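Local atomic coordinates of exported protein (Bacteroides fragilis, PDB entry 3MSW), a protein that is of unknown function but is probably exported from the cytoplasm and folds as a single-layer antiparallel sheet built from beta-hairpin repeats. Residues I102-T105 and L111-Q114; Y115-N120 and W126-D131; H10-E15 and V20-Y25. All coordinates share one frame; numbering follows the deposited sequence. Where two conformers were deposited one is given.

Overall arrangement
All three contacts are hairpin pairings within one antiparallel sheet of nine strands, whose spatial order follows the order along the chain. Contact 3 comes first in sequence and joins strands 9-15 and 18-27 at one border. Contact 1 (strands 94-105 and 111-120) and contact 2 (strands 111-120 and 125-133) follow at the other, sharing strand 111-120; their centres lie about 14 Å apart, and they touch where I104 CD1 packs on Y115 CE1. The centre of contact 3 is about 29 Å from that of contact 1 and 31 Å from that of contact 2, as expected of a sheet extended hairpin by hairpin without a second layer.

Contact 1 of 3, residues I102-T105 and L111-Q114; sequences IYIT and LIAQ
I104 accepts two backbone N-H groups at its carbonyl oxygen, one from I112 and one from A113, and this double grip is a classic beta bulge in the hairpin of strands 94-105 and 111-120. I112 N is 2.7 Å from I104 O and lies in the plane of that carbonyl, while A113 N, at 3.2 Å from I104 O, is tilted out of it. In return I104 N donates an almost straight bond to A113 O (2.9 Å).

The bulge turns the CB of I112 toward the partner strand. Its CG1 stands anti to the carbonyl carbon (chi1 -62°), and the nearly extended CD1 arrives 3.5 Å from T105 O, while the same methyl also meets CG2 of I104. Beta-branched isoleucine suits both strand positions, because its two branches at CB can serve different neighbours.

L111 starts out pointing away from strand 102-105 but folds back: with CG anti to the backbone N (chi1 -174°), the CD1 branch swings in to 4.0 Å from Y103 CB and also reaches I104 O. On this side the Y103 ring and Q114 form a non-hydrogen-bonded pair. Q114 CB touches the ring obliquely, 3.9 Å from Y103 CD1, and the extended chain carries NE2 past Y103 CE1. The amide is turned 62° from the ring, so the two flat groups do not stack.

A113, the buried member, brings a small methyl that packs against L133 of strand 125-133. The chemistry is thus divided: the backbone polar atoms of I104 are satisfied across the strand pair, and branches of I112 and L111 pack on the backbone beside the bulge, joining two strands with little polar side-chain chemistry.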
loop_
_atom_site.group_PDB
_atom_site.type_symbol
_atom_site.label_atom_id
_atom_site.label_comp_id
_atom_site.label_asym_id
_atom_site.label_seq_id
_atom_site.Cartn_x
_atom_site.Cartn_y
_atom_site.Cartn_z
ATOM N N ILE A 102 -9.386 4.490 -7.781
ATOM C CA ILE A 102 -9.200 5.579 -8.745
ATOM C C ILE A 102 -9.609 6.898 -8.077
ATOM O O ILE A 102 -10.706 6.992 -7.511
ATOM C CB ILE A 102 -9.925 5.381 -10.120
ATOM C CG1 ILE A 102 -9.464 4.097 -10.849
ATOM C CG2 ILE A 102 -9.722 6.614 -11.020
ATOM C CD1 ILE A 102 -10.315 3.754 -12.107
ATOM N N TYR A 103 -8.722 7.918 -8.157
ATOM C CA TYR A 103 -8.995 9.250 -7.601
ATOM C C TYR A 103 -8.886 10.255 -8.732
ATOM O O TYR A 103 -7.844 10.360 -9.373
ATOM C CB TYR A 103 -8.017 9.610 -6.470
ATOM C CG TYR A 103 -7.923 8.542 -5.406
ATOM C CD1 TYR A 103 -8.816 8.514 -4.334
ATOM C CD2 TYR A 103 -6.940 7.556 -5.466
ATOM C CE1 TYR A 103 -8.740 7.514 -3.358
ATOM C CE2 TYR A 103 -6.858 6.557 -4.500
ATOM C CZ TYR A 103 -7.771 6.530 -3.460
ATOM O OH TYR A 103 -7.650 5.558 -2.504
ATOM N N ILE A 104 -9.974 10.975 -8.990
ATOM C CA ILE A 104 -10.020 11.995 -10.015
ATOM C C ILE A 104 -10.104 13.357 -9.345
ATOM O O ILE A 104 -11.018 13.593 -8.556
ATOM C CB ILE A 104 -11.190 11.737 -11.025
ATOM C CG1 ILE A 104 -10.978 10.366 -11.731
ATOM C CG2 ILE A 104 -11.311 12.893 -12.054
ATOM C CD1 ILE A 104 -12.190 9.826 -12.413
ATOM N N THR A 105 -9.165 14.265 -9.685
ATOM C CA THR A 105 -9.226 15.641 -9.180
ATOM C C THR A 105 -9.489 16.599 -10.338
ATOM O O THR A 105 -9.454 16.191 -11.505
ATOM C CB THR A 105 -7.917 16.063 -8.475
ATOM O OG1 THR A 105 -6.900 16.275 -9.458
ATOM C CG2 THR A 105 -7.467 15.086 -7.377
ATOM N N LEU A 111 -10.524 16.995 -5.038
ATOM C CA LEU A 111 -11.063 15.704 -5.428
ATOM C C LEU A 111 -12.453 15.879 -6.053
ATOM O O LEU A 111 -13.286 16.564 -5.471
ATOM C CB LEU A 111 -11.175 14.794 -4.194
ATOM C CG LEU A 111 -11.586 13.348 -4.481
ATOM C CD1 LEU A 111 -10.476 12.596 -5.281
ATOM C CD2 LEU A 111 -11.946 12.624 -3.175
ATOM N N ILE A 112 -12.686 15.275 -7.240
ATOM C CA ILE A 112 -13.995 15.294 -7.903
ATOM C C ILE A 112 -14.711 14.004 -7.526
ATOM O O ILE A 112 -15.868 14.056 -7.099
ATOM C CB ILE A 112 -13.934 15.416 -9.457
ATOM C CG1 ILE A 112 -13.283 16.735 -9.927
ATOM C CG2 ILE A 112 -15.361 15.289 -10.051
ATOM C CD1 ILE A 112 -12.950 16.735 -11.428
ATOM N N ALA A 113 -14.044 12.840 -7.764
ATOM C CA ALA A 113 -14.626 11.513 -7.530
ATOM C C ALA A 113 -13.621 10.472 -7.120
ATOM O O ALA A 113 -12.448 10.515 -7.507
ATOM C CB ALA A 113 -15.355 11.045 -8.778
ATOM N N GLN A 114 -14.094 9.499 -6.345
ATOM C CA GLN A 114 -13.261 8.375 -5.938
ATOM C C GLN A 114 -14.022 7.097 -6.187
ATOM O O GLN A 114 -15.241 7.069 -6.037
ATOM C CB GLN A 114 -12.760 8.516 -4.490
ATOM C CG GLN A 114 -13.848 8.470 -3.426
ATOM C CD GLN A 114 -13.356 9.019 -2.108
ATOM O OE1 GLN A 114 -13.924 9.956 -1.551
ATOM N NE2 GLN A 114 -12.305 8.434 -1.568
#

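Contact 2 of 3, residues Y115-N120 and W126-D131; sequences YAYKMN and WILEKD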
loop_
_atom_site.group_PDB
_atom_site.type_symbol
_atom_site.label_atom_id
_atom_site.label_comp_id
_atom_site.label_asym_id
_atom_site.label_seq_id
_atom_site.Cartn_x
_atom_site.Cartn_y
_atom_site.Cartn_z
ATOM N N TYR A 115 -13.305 6.065 -6.629
ATOM C CA TYR A 115 -13.824 4.759 -6.977
ATOM C C TYR A 115 -12.975 3.689 -6.308
ATOM O O TYR A 115 -11.740 3.825 -6.248
ATOM C CB TYR A 115 -13.780 4.542 -8.507
ATOM C CG TYR A 115 -14.527 5.576 -9.309
ATOM C CD1 TYR A 115 -13.902 6.752 -9.727
ATOM C CD2 TYR A 115 -15.827 5.342 -9.740
ATOM C CE1 TYR A 115 -14.590 7.708 -10.473
ATOM C CE2 TYR A 115 -16.526 6.291 -10.482
ATOM C CZ TYR A 115 -15.900 7.468 -10.856
ATOM O OH TYR A 115 -16.599 8.394 -11.590
ATOM N N ALA A 116 -13.621 2.604 -5.857
ATOM C CA ALA A 116 -12.919 1.441 -5.250
ATOM C C ALA A 116 -13.502 0.192 -5.879
ATOM O O ALA A 116 -14.715 0.139 -6.128
ATOM C CB ALA A 116 -13.148 1.391 -3.744
ATOM N N TYR A 117 -12.647 -0.783 -6.147
ATOM C CA TYR A 117 -13.007 -2.042 -6.786
ATOM C C TYR A 117 -12.350 -3.167 -6.052
ATOM O O TYR A 117 -11.242 -3.012 -5.534
ATOM C CB TYR A 117 -12.500 -2.114 -8.257
ATOM C CG TYR A 117 -12.947 -0.971 -9.137
ATOM C CD1 TYR A 117 -12.295 0.259 -9.098
ATOM C CD2 TYR A 117 -14.048 -1.105 -9.985
ATOM C CE1 TYR A 117 -12.713 1.327 -9.888
ATOM C CE2 TYR A 117 -14.458 -0.047 -10.802
ATOM C CZ TYR A 117 -13.781 1.165 -10.750
ATOM O OH TYR A 117 -14.162 2.244 -11.513
ATOM N N LYS A 118 -12.957 -4.345 -6.160
ATOM C CA LYS A 118 -12.414 -5.567 -5.615
ATOM C C LYS A 118 -12.378 -6.555 -6.777
ATOM O O LYS A 118 -13.310 -6.597 -7.580
ATOM C CB LYS A 118 -13.331 -6.080 -4.477
ATOM C CG LYS A 118 -12.737 -7.237 -3.678
ATOM C CD LYS A 118 -13.546 -7.542 -2.409
ATOM C CE LYS A 118 -12.947 -6.929 -1.154
ATOM N NZ LYS A 118 -13.317 -5.493 -0.984
HETATM N N MSE A 119 -11.321 -7.343 -6.865
HETATM C CA MSE A 119 -11.187 -8.320 -7.943
HETATM C C MSE A 119 -12.100 -9.520 -7.726
HETATM O O MSE A 119 -12.140 -10.071 -6.626
HETATM C CB MSE A 119 -9.705 -8.773 -8.076
HETATM C CG MSE A 119 -9.470 -9.876 -9.144
HETATM SE SE MSE A 119 -10.055 -9.282 -10.924
HETATM C CE MSE A 119 -8.702 -8.037 -11.333
ATOM N N ASN A 120 -12.852 -9.909 -8.776
ATOM C CA ASN A 120 -13.653 -11.120 -8.754
ATOM C C ASN A 120 -12.688 -12.178 -9.300
ATOM O O ASN A 120 -12.357 -12.135 -10.488
ATOM C CB ASN A 120 -14.894 -11.004 -9.650
ATOM C CG ASN A 120 -15.837 -12.187 -9.544
ATOM O OD1 ASN A 120 -15.433 -13.346 -9.589
ATOM N ND2 ASN A 120 -17.128 -11.920 -9.445
ATOM N N TRP A 126 -13.020 -6.595 -12.349
ATOM C CA TRP A 126 -13.155 -5.719 -11.184
ATOM C C TRP A 126 -14.623 -5.506 -10.858
ATOM O O TRP A 126 -15.432 -5.307 -11.768
ATOM C CB TRP A 126 -12.500 -4.360 -11.452
ATOM C CG TRP A 126 -11.009 -4.391 -11.622
ATOM C CD1 TRP A 126 -10.310 -4.096 -12.758
ATOM C CD2 TRP A 126 -10.028 -4.597 -10.591
ATOM N NE1 TRP A 126 -8.958 -4.175 -12.516
ATOM C CE2 TRP A 126 -8.756 -4.442 -11.186
ATOM C CE3 TRP A 126 -10.103 -4.918 -9.224
ATOM C CZ2 TRP A 126 -7.566 -4.618 -10.468
ATOM C CZ3 TRP A 126 -8.930 -5.072 -8.509
ATOM C CH2 TRP A 126 -7.676 -4.932 -9.130
ATOM N N ILE A 127 -14.964 -5.550 -9.568
ATOM C CA ILE A 127 -16.316 -5.319 -9.069
ATOM C C ILE A 127 -16.307 -3.945 -8.449
ATOM O O ILE A 127 -15.501 -3.702 -7.569
ATOM C CB ILE A 127 -16.757 -6.375 -8.008
ATOM C CG1 ILE A 127 -16.830 -7.785 -8.568
ATOM C CG2 ILE A 127 -18.104 -5.983 -7.373
ATOM C CD1 ILE A 127 -16.729 -8.891 -7.393
ATOM N N LEU A 128 -17.250 -3.069 -8.825
ATOM C CA LEU A 128 -17.305 -1.756 -8.212
ATOM C C LEU A 128 -17.831 -1.877 -6.772
ATOM O O LEU A 128 -18.878 -2.457 -6.562
ATOM C CB LEU A 128 -18.202 -0.803 -9.037
ATOM C CG LEU A 128 -18.351 0.592 -8.486
ATOM C CD1 LEU A 128 -17.063 1.410 -8.699
ATOM C CD2 LEU A 128 -19.540 1.318 -9.161
ATOM N N GLU A 129 -17.114 -1.279 -5.803
ATOM C CA GLU A 129 -17.479 -1.315 -4.383
ATOM C C GLU A 129 -17.885 0.054 -3.884
ATOM O O GLU A 129 -18.705 0.157 -2.976
ATOM C CB GLU A 129 -16.297 -1.846 -3.537
ATOM C CG GLU A 129 -15.860 -3.250 -3.912
ATOM C CD GLU A 129 -16.688 -4.365 -3.320
ATOM O OE1 GLU A 129 -16.668 -4.519 -2.079
ATOM O OE2 GLU A 129 -17.310 -5.119 -4.101
ATOM N N LYS A 130 -17.281 1.105 -4.450
ATOM C CA LYS A 130 -17.562 2.472 -4.061
ATOM C C LYS A 130 -17.345 3.428 -5.221
ATOM O O LYS A 130 -16.436 3.223 -6.018
ATOM C CB LYS A 130 -16.721 2.874 -2.833
ATOM C CG LYS A 130 -17.061 4.253 -2.263
ATOM C CD LYS A 130 -16.245 4.569 -1.026
ATOM C CE LYS A 130 -16.217 6.045 -0.724
ATOM N NZ LYS A 130 -15.341 6.334 0.442
ATOM N N ASP A 131 -18.254 4.411 -5.368
ATOM C CA ASP A 131 -18.162 5.508 -6.342
ATOM C C ASP A 131 -18.852 6.707 -5.735
ATOM O O ASP A 131 -20.067 6.660 -5.498
ATOM C CB ASP A 131 -18.750 5.150 -7.726
ATOM C CG ASP A 131 -20.247 4.990 -7.781
ATOM O OD1 ASP A 131 -20.778 4.038 -7.129
ATOM O OD2 ASP A 131 -20.899 5.784 -8.497
#
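M119 lays its methyl over one face of the W126 indole in a Met-aromatic contact within the last beta hairpin, where strand 111-120 pairs antiparallel with the border strand 125-133. The methyl CE stands 3.6 Å from W126 CE2, over the centre of the six-membered ring. Two bends make this possible: CG leaves anti to the backbone N (chi1 177°), then chi2 and chi3 fold the chain back over the indole. A methionine side chain, here modelled as selenomethionine, suits this place because it is unbranched and flexible and can follow a flat surface.

The tight packing continues along the same face. The Y117 side chain lies between W126 and L128: Y117 CB touches W126 CE3 at 3.8 Å, with the two ring planes 62° apart, and L128 CD1 approaches Y117 CE2 at 3.7 Å in an off-centre CH-pi contact. That leucine methyl also meets the edge of the Y115 ring, so one branch bridges two tyrosines. Beyond it D131 CB rests 3.6 Å from Y115 CD2.

The other face, bearing A116, K118, I127 and K130, is looser and more exposed. The side chains of A116 and K130 meet only at their CB atoms, and the K130 chain then runs outward, fully extended. K118 and E129 approach with their charges no closer than 3.7 Å, NZ to OE1, a long salt bridge reached by bending both chains. I127 instead lays CD1 against N120 CB, while N120 OD1 accepts from T123 N in the turn.

As in the preceding hairpin, the register slips by one residue in a classic bulge. E129 N and K130 N approach A116 O from the same face of its carbonyl plane, the former at 2.8 Å and the latter at 3.2 Å.

Contact 3 of 3, residues H10-E15 and V20-Y25; sequences HNDTME and VCREIY
The first hairpin of the sheet pairs border strand 9-15 with strand 18-27 and carries on one face a cluster in which R22 stacks on H10 and pairs edge-on with D12. R22 grips D12 side-on: NE donates to OD1 at 2.7 Å and NH2 to OD2 at 2.9 Å, both on the syn side of a carboxylate nearly coplanar with the guanidinium. The arginine chain leaves extended and bends at chi3 (-62°), which lays this flat group on the H10 imidazole, planes 9° apart, with R22 NE 3.7 Å from H10 CD2. I24 CD1 packs against H10 CB.

On the face bearing N11, T13 and E23, two waters tie polar groups together: one donates to N11 O and also hydrogen-bonds to T13 OG1, and another links N11 ND2 to E23 OE1. T13 O receives V20 N at 2.9 Å and, weakly, C21 N, forming a classic bulge.

Arginine suits its place by offering a broad face to histidine and an N-H edge to aspartate at once. The paired charges would largely offset each other, and the stack and bidentate bridge together restrict rotation of the guanidinium.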
loop_
_atom_site.group_PDB
_atom_site.type_symbol
_atom_site.label_atom_id
_atom_site.label_comp_id
_atom_site.label_asym_id
_atom_site.label_seq_id
_atom_site.Cartn_x
_atom_site.Cartn_y
_atom_site.Cartn_z
ATOM N N HIS A 10 8.133 3.324 13.560
ATOM C CA HIS A 10 8.817 3.068 12.316
ATOM C C HIS A 10 10.172 3.753 12.181
ATOM O O HIS A 10 10.522 4.670 12.939
ATOM C CB HIS A 10 7.905 3.307 11.093
ATOM C CG HIS A 10 7.596 4.746 10.799
ATOM N ND1 HIS A 10 6.309 5.235 10.910
ATOM C CD2 HIS A 10 8.412 5.748 10.394
ATOM C CE1 HIS A 10 6.367 6.515 10.557
ATOM N NE2 HIS A 10 7.615 6.880 10.258
ATOM N N ASN A 11 10.931 3.284 11.207
ATOM C CA ASN A 11 12.227 3.849 10.864
ATOM C C ASN A 11 12.324 3.968 9.352
ATOM O O ASN A 11 12.311 2.949 8.650
ATOM C CB ASN A 11 13.370 3.035 11.450
ATOM C CG ASN A 11 14.705 3.709 11.253
ATOM O OD1 ASN A 11 14.842 4.915 11.436
ATOM N ND2 ASN A 11 15.691 2.959 10.786
ATOM N N ASP A 12 12.427 5.221 8.869
ATOM C CA ASP A 12 12.524 5.600 7.461
ATOM C C ASP A 12 13.944 5.728 6.943
ATOM O O ASP A 12 14.811 6.293 7.617
ATOM C CB ASP A 12 11.794 6.934 7.214
ATOM C CG ASP A 12 10.273 6.814 7.332
ATOM O OD1 ASP A 12 9.783 5.691 7.533
ATOM O OD2 ASP A 12 9.572 7.852 7.190
ATOM N N THR A 13 14.167 5.236 5.717
ATOM C CA THR A 13 15.435 5.433 5.004
ATOM C C THR A 13 15.109 6.319 3.801
ATOM O O THR A 13 14.262 5.965 2.981
ATOM C CB THR A 13 16.093 4.116 4.607
ATOM O OG1 THR A 13 16.207 3.293 5.769
ATOM C CG2 THR A 13 17.477 4.317 3.967
HETATM N N MSE A 14 15.798 7.470 3.701
HETATM C CA MSE A 14 15.657 8.456 2.620
HETATM C C MSE A 14 16.795 8.298 1.608
HETATM O O MSE A 14 17.921 7.985 1.991
HETATM C CB MSE A 14 15.751 9.891 3.194
HETATM C CG MSE A 14 14.709 10.181 4.300
HETATM SE SE MSE A 14 12.867 9.935 3.773
HETATM C CE MSE A 14 12.669 11.411 2.643
ATOM N N GLU A 15 16.508 8.552 0.330
ATOM C CA GLU A 15 17.507 8.548 -0.747
ATOM C C GLU A 15 17.106 9.609 -1.781
ATOM O O GLU A 15 15.995 9.561 -2.310
ATOM C CB GLU A 15 17.648 7.149 -1.381
ATOM C CG GLU A 15 18.655 7.099 -2.523
ATOM C CD GLU A 15 20.115 7.242 -2.135
ATOM O OE1 GLU A 15 20.443 7.063 -0.941
ATOM O OE2 GLU A 15 20.933 7.557 -3.027
ATOM N N VAL A 20 12.625 5.566 0.612
ATOM C CA VAL A 20 12.888 4.316 -0.119
ATOM C C VAL A 20 12.596 3.065 0.731
ATOM O O VAL A 20 12.381 1.982 0.196
ATOM C CB VAL A 20 14.284 4.268 -0.805
ATOM C CG1 VAL A 20 14.397 5.346 -1.888
ATOM C CG2 VAL A 20 15.430 4.370 0.213
ATOM N N CYS A 21 12.593 3.214 2.039
ATOM C CA CYS A 21 12.290 2.072 2.908
ATOM C C CYS A 21 11.669 2.538 4.179
ATOM O O CYS A 21 12.104 3.535 4.750
ATOM C CB CYS A 21 13.552 1.244 3.181
ATOM S SG CYS A 21 13.258 -0.202 4.229
ATOM N N ARG A 22 10.651 1.823 4.646
ATOM C CA ARG A 22 10.065 2.116 5.943
ATOM C C ARG A 22 9.974 0.787 6.674
ATOM O O ARG A 22 9.336 -0.147 6.170
ATOM C CB ARG A 22 8.666 2.776 5.851
ATOM C CG ARG A 22 7.971 2.781 7.254
ATOM C CD ARG A 22 6.752 3.687 7.251
ATOM N NE ARG A 22 7.175 5.056 6.974
ATOM C CZ ARG A 22 6.351 6.072 6.769
ATOM N NH1 ARG A 22 5.041 5.889 6.818
ATOM N NH2 ARG A 22 6.831 7.278 6.500
ATOM N N GLU A 23 10.606 0.703 7.853
ATOM C CA GLU A 23 10.555 -0.527 8.652
ATOM C C GLU A 23 9.700 -0.310 9.891
ATOM O O GLU A 23 9.876 0.683 10.583
ATOM C CB GLU A 23 11.964 -1.019 9.001
ATOM C CG GLU A 23 11.917 -2.437 9.561
ATOM C CD GLU A 23 13.266 -3.100 9.779
ATOM O OE1 GLU A 23 14.248 -2.668 9.136
ATOM O OE2 GLU A 23 13.345 -4.040 10.602
ATOM N N ILE A 24 8.775 -1.240 10.161
ATOM C CA ILE A 24 7.843 -1.168 11.288
ATOM C C ILE A 24 8.279 -2.108 12.367
ATOM O O ILE A 24 8.515 -3.282 12.087
ATOM C CB ILE A 24 6.376 -1.468 10.848
ATOM C CG1 ILE A 24 5.940 -0.713 9.544
ATOM C CG2 ILE A 24 5.363 -1.342 12.022
ATOM C CD1 ILE A 24 5.862 0.730 9.605
ATOM N N TYR A 25 8.289 -1.620 13.620
ATOM C CA TYR A 25 8.682 -2.407 14.807
ATOM C C TYR A 25 7.650 -2.363 15.879
ATOM O O TYR A 25 6.910 -1.396 15.980
ATOM C CB TYR A 25 9.957 -1.838 15.455
ATOM C CG TYR A 25 11.161 -1.761 14.540
ATOM C CD1 TYR A 25 11.376 -0.648 13.731
ATOM C CD2 TYR A 25 12.110 -2.778 14.520
ATOM C CE1 TYR A 25 12.486 -0.569 12.891
ATOM C CE2 TYR A 25 13.239 -2.698 13.705
ATOM C CZ TYR A 25 13.424 -1.589 12.897
ATOM O OH TYR A 25 14.512 -1.521 12.069
HETATM O O HOH W 1 14.165 1.976 6.939
HETATM O O HOH W 2 15.325 0.262 9.344
#